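PDB 3L76: aspartokinase from Synechocystis, which probably catalyses the ATP-dependent phosphorylation of the beta-carboxyl group of L-aspartate, the first step towards lysine and threonine, and binds both these amino acids. Local coordinates for residues L275-D280 and N310-I314; A285-R290 and A545-A549. All coordinates share one frame; numbering follows the deposited sequence.

Overall arrangement
Both contacts belong to the regulatory part of the chain, where ACT domains bind threonine and lysine. Contact 1 pairs two antiparallel strands of the 272-341 ACT domain; contact 2 lays helix 284-294 of that domain against helix 543-552 of the 530-588 ACT domain. Their centres are 15 Å apart, and a short loop carrying D280 joins strand 271-279 to helix 284-294. I314 joins the contacts: its CG2 lies 3.6 Å from F289 CZ and its CD1 4.0 Å from A285 CB. One threonine is gripped from both, by the D280 carboxylate at its amino group and by the A285 backbone at its carboxylate. N557 and I558 of the 530-588 ACT domain also bond it, as does Q304.

Contact 1: residues L275-D280 and N310-I314; sequences LLRVPD and NSNDI. With SO4 (sulfate ion), chain G.
L275 and I314 form an antiparallel hydrogen-bonded pair, L275 N giving its hydrogen to I314 O at 2.8 Å and I314 N returning one to L275 O at 2.9 Å. This is the compact end: both side chains lie on the face covered by helix 284-294, where V278 CG1 also approaches I314 CD1. The register then slips by one residue, because R277 and V278 both face N312, a G1 beta bulge in the first strand of the ACT domain. R277 has positive phi (54°), and its N turns to D313 instead. With CG beside its own backbone N (chi1 -51°), D313 brings OD1 to R277 N at 2.8 Å, a bond of 166° met nearly along the C-O axis; L276 CD2 rests 3.8 Å from D313 CG. Replacing D313 by alanine takes away this acceptor, which would probably leave the R277 amide without its mate. The looser side is where the extended R277 side chain leaves the strands: R277 NH2 (with a weak bond from NE), S311 OG and N310 N hold a sulfate, probably from the crystallisation liquor. At the pocket end D280 N bonds N310 O at 3.1 Å, while D280 OD1 bonds the threonine N and, through a water, N312 ND2.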
ATOM      1  N   LEU A 275       0.567  58.667  16.660  1.00 31.07           N
ATOM      2  CA  LEU A 275       1.652  59.614  16.874  1.00 33.49           C
ATOM      3  C   LEU A 275       2.546  59.626  15.646  1.00 32.63           C
ATOM      4  O   LEU A 275       3.176  58.626  15.331  1.00 43.64           O
ATOM      5  CB  LEU A 275       2.483  59.203  18.080  1.00 34.04           C
ATOM      6  CG  LEU A 275       2.449  60.192  19.242  1.00 52.38           C
ATOM      7  CD1 LEU A 275       3.439  59.764  20.304  1.00 46.10           C
ATOM      8  CD2 LEU A 275       2.747  61.612  18.751  1.00 41.53           C
ATOM      9  N   LEU A 276       2.589  60.759  14.954  1.00 31.26           N
ATOM     10  CA  LEU A 276       3.349  60.891  13.716  1.00 34.86           C
ATOM     11  C   LEU A 276       4.750  61.449  13.946  1.00 42.78           C
ATOM     12  O   LEU A 276       4.957  62.286  14.826  1.00 41.98           O
ATOM     13  CB  LEU A 276       2.610  61.834  12.769  1.00 32.52           C
ATOM     14  CG  LEU A 276       1.169  61.492  12.427  1.00 40.17           C
ATOM     15  CD1 LEU A 276       0.554  62.630  11.645  1.00 20.14           C
ATOM     16  CD2 LEU A 276       1.096  60.175  11.653  1.00 26.69           C
ATOM     17  N   ARG A 277       5.697  60.984  13.138  1.00 47.32           N
ATOM     18  CA  ARG A 277       7.041  61.557  13.073  1.00 41.70           C
ATOM     19  C   ARG A 277       7.721  61.639  14.432  1.00 49.86           C
ATOM     20  O   ARG A 277       8.252  62.682  14.821  1.00 34.57           O
ATOM     21  CB  ARG A 277       7.004  62.945  12.431  1.00 33.53           C
ATOM     22  CG  ARG A 277       8.345  63.391  11.880  1.00 40.59           C
ATOM     23  CD  ARG A 277       8.175  64.552  10.936  1.00 38.40           C
ATOM     24  NE  ARG A 277       9.395  64.837  10.198  1.00 51.78           N
ATOM     25  CZ  ARG A 277       9.599  65.957   9.519  1.00 54.82           C
ATOM     26  NH1 ARG A 277       8.670  66.904   9.492  1.00 43.04           N
ATOM     27  NH2 ARG A 277      10.731  66.132   8.869  1.00 45.07           N
ATOM     28  N   VAL A 278       7.687  60.534  15.154  1.00 42.61           N
ATOM     29  CA  VAL A 278       8.354  60.432  16.437  1.00 34.63           C
ATOM     30  C   VAL A 278       9.789  59.957  16.140  1.00 36.18           C
ATOM     31  O   VAL A 278      10.054  59.434  15.060  1.00 39.17           O
ATOM     32  CB  VAL A 278       7.556  59.451  17.354  1.00 30.56           C
ATOM     33  CG1 VAL A 278       8.067  58.036  17.202  1.00 37.36           C
ATOM     34  CG2 VAL A 278       7.611  59.878  18.792  1.00 79.17           C
ATOM     35  N   PRO A 279      10.730  60.162  17.079  1.00 48.75           N
ATOM     36  CA  PRO A 279      12.116  59.737  16.809  1.00 50.64           C
ATOM     37  C   PRO A 279      12.263  58.216  16.716  1.00 62.88           C
ATOM     38  O   PRO A 279      11.677  57.481  17.517  1.00 58.67           O
ATOM     39  CB  PRO A 279      12.900  60.273  18.025  1.00 40.61           C
ATOM     40  CG  PRO A 279      12.046  61.364  18.592  1.00 38.06           C
ATOM     41  CD  PRO A 279      10.623  60.950  18.321  1.00 63.70           C
ATOM     42  N   ASP A 280      13.049  57.749  15.751  1.00 51.40           N
ATOM     43  CA  ASP A 280      13.258  56.311  15.584  1.00 40.87           C
ATOM     44  C   ASP A 280      14.446  55.802  16.378  1.00 47.15           C
ATOM     45  O   ASP A 280      15.505  55.533  15.820  1.00 41.82           O
ATOM     46  CB  ASP A 280      13.435  55.947  14.107  1.00 46.17           C
ATOM     47  CG  ASP A 280      13.631  54.450  13.895  1.00 64.66           C
ATOM     48  OD1 ASP A 280      13.230  53.649  14.776  1.00 47.39           O
ATOM     49  OD2 ASP A 280      14.186  54.072  12.847  1.00 58.16           O
ATOM     50  N   ASN A 310      14.754  59.422   9.672  1.00 36.12           N
ATOM     51  CA  ASN A 310      15.209  59.081  11.014  1.00 41.70           C
ATOM     52  C   ASN A 310      14.072  59.017  12.031  1.00 52.85           C
ATOM     53  O   ASN A 310      14.273  59.158  13.237  1.00 45.61           O
ATOM     54  CB  ASN A 310      16.292  60.057  11.455  1.00 29.96           C
ATOM     55  CG  ASN A 310      17.403  60.166  10.438  1.00 54.14           C
ATOM     56  OD1 ASN A 310      18.125  59.197  10.212  1.00 54.35           O
ATOM     57  ND2 ASN A 310      17.528  61.340   9.792  1.00 29.64           N
ATOM     58  N   SER A 311      12.864  58.794  11.542  1.00 39.03           N
ATOM     59  CA  SER A 311      11.732  58.725  12.450  1.00 59.45           C
ATOM     60  C   SER A 311      10.672  57.702  12.011  1.00 48.84           C
ATOM     61  O   SER A 311      10.810  57.054  10.981  1.00 55.74           O
ATOM     62  CB  SER A 311      11.136  60.122  12.630  1.00 46.43           C
ATOM     63  OG  SER A 311      10.837  60.703  11.383  1.00 73.87           O
ATOM     64  N   ASN A 312       9.627  57.542  12.809  1.00 38.49           N
ATOM     65  CA  ASN A 312       8.536  56.640  12.438  1.00 46.54           C
ATOM     66  C   ASN A 312       7.199  57.132  12.978  1.00 42.58           C
ATOM     67  O   ASN A 312       7.164  58.061  13.771  1.00 37.26           O
ATOM     68  CB  ASN A 312       8.810  55.226  12.957  1.00 38.19           C
ATOM     69  CG  ASN A 312       8.208  54.150  12.076  1.00 36.82           C
ATOM     70  OD1 ASN A 312       7.258  54.392  11.337  1.00 34.55           O
ATOM     71  ND2 ASN A 312       8.767  52.953  12.148  1.00 28.39           N
ATOM     72  N   ASP A 313       6.103  56.505  12.548  1.00 42.72           N
ATOM     73  CA  ASP A 313       4.799  56.741  13.168  1.00  9.98           C
ATOM     74  C   ASP A 313       4.440  55.554  14.076  1.00 36.26           C
ATOM     75  O   ASP A 313       4.948  54.442  13.914  1.00 35.67           O
ATOM     76  CB  ASP A 313       3.725  56.942  12.120  1.00 26.19           C
ATOM     77  CG  ASP A 313       4.094  57.979  11.076  1.00 50.47           C
ATOM     78  OD1 ASP A 313       4.718  59.016  11.408  1.00 49.33           O
ATOM     79  OD2 ASP A 313       3.732  57.752   9.905  1.00 44.62           O
ATOM     80  N   ILE A 314       3.583  55.798  15.052  1.00 26.88           N
ATOM     81  CA  ILE A 314       3.018  54.726  15.849  1.00 26.15           C
ATOM     82  C   ILE A 314       1.492  54.858  15.894  1.00 43.51           C
ATOM     83  O   ILE A 314       0.962  55.905  16.269  1.00 37.63           O
ATOM     84  CB  ILE A 314       3.584  54.699  17.251  1.00 28.36           C
ATOM     85  CG1 ILE A 314       5.106  54.538  17.201  1.00 45.52           C
ATOM     86  CG2 ILE A 314       2.943  53.572  18.047  1.00 35.17           C
ATOM     87  CD1 ILE A 314       5.783  54.484  18.560  1.00 44.63           C
TER
HETATM   88  S   SO4 G 605      12.746  63.018   9.686  0.50 35.26           S
HETATM   89  O1  SO4 G 605      12.160  62.201   8.668  0.50 39.58           O
HETATM   90  O2  SO4 G 605      12.227  62.906  11.031  0.50 40.76           O
HETATM   91  O3  SO4 G 605      14.127  62.593   9.741  0.50 40.76           O
HETATM   92  O4  SO4 G 605      12.471  64.376   9.329  0.50 39.95           O
HETATM   93  O   HOH W   1      11.132  52.153  13.669  1.00 41.06           O

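Contact 2: residues A285-R290 and A545-A549; sequences ASKLFR and AHFFA. With THR (threonine), chain C.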
ATOM      1  N   ALA A 285       8.581  53.786  21.830  1.00 49.14           N
ATOM      2  CA  ALA A 285       7.330  53.039  21.967  1.00 45.05           C
ATOM      3  C   ALA A 285       7.115  52.676  23.424  1.00 43.25           C
ATOM      4  O   ALA A 285       6.005  52.788  23.936  1.00 36.82           O
ATOM      5  CB  ALA A 285       7.315  51.792  21.085  1.00 46.00           C
ATOM      6  N   SER A 286       8.191  52.258  24.088  1.00 39.50           N
ATOM      7  CA  SER A 286       8.143  51.966  25.512  1.00 52.18           C
ATOM      8  C   SER A 286       7.434  53.069  26.304  1.00 56.34           C
ATOM      9  O   SER A 286       6.472  52.797  27.018  1.00 56.65           O
ATOM     10  CB  SER A 286       9.548  51.762  26.060  1.00 65.56           C
ATOM     11  OG  SER A 286       9.493  51.367  27.416  1.00 67.28           O
ATOM     12  N   LYS A 287       7.891  54.312  26.158  1.00 58.61           N
ATOM     13  CA  LYS A 287       7.313  55.426  26.915  1.00 67.60           C
ATOM     14  C   LYS A 287       5.853  55.701  26.577  1.00 58.47           C
ATOM     15  O   LYS A 287       5.033  55.865  27.471  1.00 52.82           O
ATOM     16  CB  LYS A 287       8.125  56.721  26.774  1.00 61.44           C
ATOM     17  CG  LYS A 287       7.479  57.876  27.533  1.00 79.54           C
ATOM     18  CD  LYS A 287       8.457  58.976  27.884  1.00 98.13           C
ATOM     19  CE  LYS A 287       8.051  59.680  29.183  1.00111.35           C
ATOM     20  NZ  LYS A 287       8.163  58.794  30.387  1.00103.37           N
ATOM     21  N   LEU A 288       5.542  55.769  25.289  1.00 45.78           N
ATOM     22  CA  LEU A 288       4.163  55.944  24.838  1.00 41.34           C
ATOM     23  C   LEU A 288       3.196  55.020  25.577  1.00 57.78           C
ATOM     24  O   LEU A 288       2.262  55.464  26.250  1.00 54.63           O
ATOM     25  CB  LEU A 288       4.054  55.654  23.342  1.00 47.44           C
ATOM     26  CG  LEU A 288       3.063  56.469  22.503  1.00 51.76           C
ATOM     27  CD1 LEU A 288       2.682  55.700  21.223  1.00 31.61           C
ATOM     28  CD2 LEU A 288       1.828  56.860  23.277  1.00 46.03           C
ATOM     29  N   PHE A 289       3.416  53.722  25.445  1.00 33.47           N
ATOM     30  CA  PHE A 289       2.425  52.774  25.904  1.00 54.42           C
ATOM     31  C   PHE A 289       2.481  52.595  27.412  1.00 53.12           C
ATOM     32  O   PHE A 289       1.477  52.274  28.038  1.00 48.50           O
ATOM     33  CB  PHE A 289       2.539  51.442  25.141  1.00 52.86           C
ATOM     34  CG  PHE A 289       2.245  51.572  23.667  1.00 35.05           C
ATOM     35  CD1 PHE A 289       0.935  51.681  23.211  1.00 31.05           C
ATOM     36  CD2 PHE A 289       3.271  51.604  22.740  1.00 44.72           C
ATOM     37  CE1 PHE A 289       0.656  51.810  21.855  1.00 33.72           C
ATOM     38  CE2 PHE A 289       3.004  51.734  21.378  1.00 34.63           C
ATOM     39  CZ  PHE A 289       1.694  51.838  20.936  1.00 31.37           C
ATOM     40  N   ARG A 290       3.650  52.821  28.000  1.00 53.77           N
ATOM     41  CA  ARG A 290       3.740  52.802  29.450  1.00 60.59           C
ATOM     42  C   ARG A 290       2.790  53.845  30.036  1.00 67.36           C
ATOM     43  O   ARG A 290       1.955  53.518  30.874  1.00 73.08           O
ATOM     44  CB  ARG A 290       5.169  53.036  29.932  1.00 67.76           C
ATOM     45  CG  ARG A 290       6.066  51.807  29.901  1.00 79.95           C
ATOM     46  CD  ARG A 290       7.279  52.027  30.789  1.00 92.38           C
ATOM     47  NE  ARG A 290       7.897  53.326  30.529  1.00100.06           N
ATOM     48  CZ  ARG A 290       9.124  53.495  30.046  1.00 84.46           C
ATOM     49  NH1 ARG A 290       9.890  52.442  29.785  1.00 90.53           N
ATOM     50  NH2 ARG A 290       9.588  54.718  29.833  1.00 56.57           N
ATOM     51  N   ALA A 545       3.124  47.426  26.570  1.00 39.61           N
ATOM     52  CA  ALA A 545       4.071  48.355  27.164  1.00 53.49           C
ATOM     53  C   ALA A 545       5.211  47.604  27.836  1.00 53.32           C
ATOM     54  O   ALA A 545       6.379  47.967  27.698  1.00 52.86           O
ATOM     55  CB  ALA A 545       3.380  49.289  28.140  1.00 43.00           C
ATOM     56  N   HIS A 546       4.873  46.542  28.550  1.00 48.06           N
ATOM     57  CA  HIS A 546       5.890  45.741  29.215  1.00 55.04           C
ATOM     58  C   HIS A 546       6.855  45.115  28.222  1.00 51.39           C
ATOM     59  O   HIS A 546       8.056  45.085  28.449  1.00 53.53           O
ATOM     60  CB  HIS A 546       5.246  44.651  30.056  1.00 47.79           C
ATOM     61  CG  HIS A 546       6.141  44.123  31.129  1.00 79.23           C
ATOM     62  ND1 HIS A 546       6.830  44.952  31.991  1.00 82.59           N
ATOM     63  CD2 HIS A 546       6.469  42.859  31.483  1.00 62.76           C
ATOM     64  CE1 HIS A 546       7.538  44.219  32.827  1.00 66.86           C
ATOM     65  NE2 HIS A 546       7.338  42.944  32.542  1.00 61.32           N
ATOM     66  N   PHE A 547       6.307  44.606  27.122  1.00 52.67           N
ATOM     67  CA  PHE A 547       7.094  44.005  26.050  1.00 58.61           C
ATOM     68  C   PHE A 547       8.102  45.016  25.466  1.00 69.01           C
ATOM     69  O   PHE A 547       9.307  44.748  25.409  1.00 57.62           O
ATOM     70  CB  PHE A 547       6.138  43.434  24.984  1.00 56.65           C
ATOM     71  CG  PHE A 547       6.822  42.722  23.847  1.00 32.19           C
ATOM     72  CD1 PHE A 547       8.114  42.239  23.975  1.00 32.14           C
ATOM     73  CD2 PHE A 547       6.160  42.530  22.644  1.00 30.66           C
ATOM     74  CE1 PHE A 547       8.740  41.591  22.917  1.00 40.43           C
ATOM     75  CE2 PHE A 547       6.778  41.880  21.576  1.00 40.93           C
ATOM     76  CZ  PHE A 547       8.067  41.408  21.715  1.00 44.97           C
ATOM     77  N   PHE A 548       7.613  46.185  25.059  1.00 54.87           N
ATOM     78  CA  PHE A 548       8.473  47.225  24.492  1.00 54.20           C
ATOM     79  C   PHE A 548       9.510  47.740  25.490  1.00 60.26           C
ATOM     80  O   PHE A 548      10.638  48.053  25.120  1.00 54.81           O
ATOM     81  CB  PHE A 548       7.640  48.397  23.981  1.00 39.75           C
ATOM     82  CG  PHE A 548       6.551  48.001  23.041  1.00 42.14           C
ATOM     83  CD1 PHE A 548       6.683  46.875  22.237  1.00 48.47           C
ATOM     84  CD2 PHE A 548       5.388  48.753  22.954  1.00 55.80           C
ATOM     85  CE1 PHE A 548       5.674  46.501  21.361  1.00 40.31           C
ATOM     86  CE2 PHE A 548       4.374  48.389  22.074  1.00 52.82           C
ATOM     87  CZ  PHE A 548       4.523  47.266  21.271  1.00 33.38           C
ATOM     88  N   ALA A 549       9.125  47.833  26.756  1.00 71.19           N
ATOM     89  CA  ALA A 549      10.049  48.295  27.778  1.00 73.19           C
ATOM     90  C   ALA A 549      11.182  47.297  27.935  1.00 81.17           C
ATOM     91  O   ALA A 549      12.325  47.669  28.186  1.00 73.83           O
ATOM     92  CB  ALA A 549       9.334  48.496  29.091  1.00 51.62           C
TER
HETATM   93  N   THR C 601      12.130  52.661  17.284  1.00 26.39           N
HETATM   94  CA  THR C 601      11.275  53.148  18.374  1.00 42.37           C
HETATM   95  C   THR C 601      11.441  52.319  19.644  1.00 52.17           C
HETATM   96  O   THR C 601      12.182  51.321  19.650  1.00 37.35           O
HETATM   97  CB  THR C 601       9.790  53.203  17.966  1.00 42.93           C
HETATM   98  OG1 THR C 601       9.323  51.883  17.640  1.00 48.67           O
HETATM   99  CG2 THR C 601       9.627  54.096  16.743  1.00 32.62           C
HETATM  100  OXT THR C 601      10.858  52.658  20.681  1.00 35.10           O
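F289 and F548 bring their rings together obliquely between the two helices, planes at 59° and centroids 5.4 Å apart. The closest atoms are F289 CD2 and F548 CE2, 3.5 Å apart; CD2 of F289 lies at the edge of the F548 ring, near its plane. Each phenylalanine has CG anti to its carbonyl carbon (chi1 -64° in F289), which turns each ring back along its own helix, so that the two rings meet beside the crossing. On one face of the F289 ring lies L288 CD1, while F548 also reaches I568 and C570 of its own domain's sheet. Small residues let the backbones close in: A545 CB sits 3.8 Å from F289 CB, and S286 OG lies alongside A549, 3.3 Å from its CB. At the exposed margin R290 lays its CG by A545 and turns the edge of its guanidinium to A549 CB. The short helical segments run nearly antiparallel, at 157°, with axes 8.0 Å apart, so two ACT domains pack side by side through their helices. At the start of helix 284-294, A285 N donates to threonine OXT at 2.8 Å, and the helix N-terminus would probably help stabilise that carboxylate. With no hydrogen bond crossing between the segments, the helices are held mainly by van der Waals packing, and the polar bond of this region goes from A285 N to the ligand.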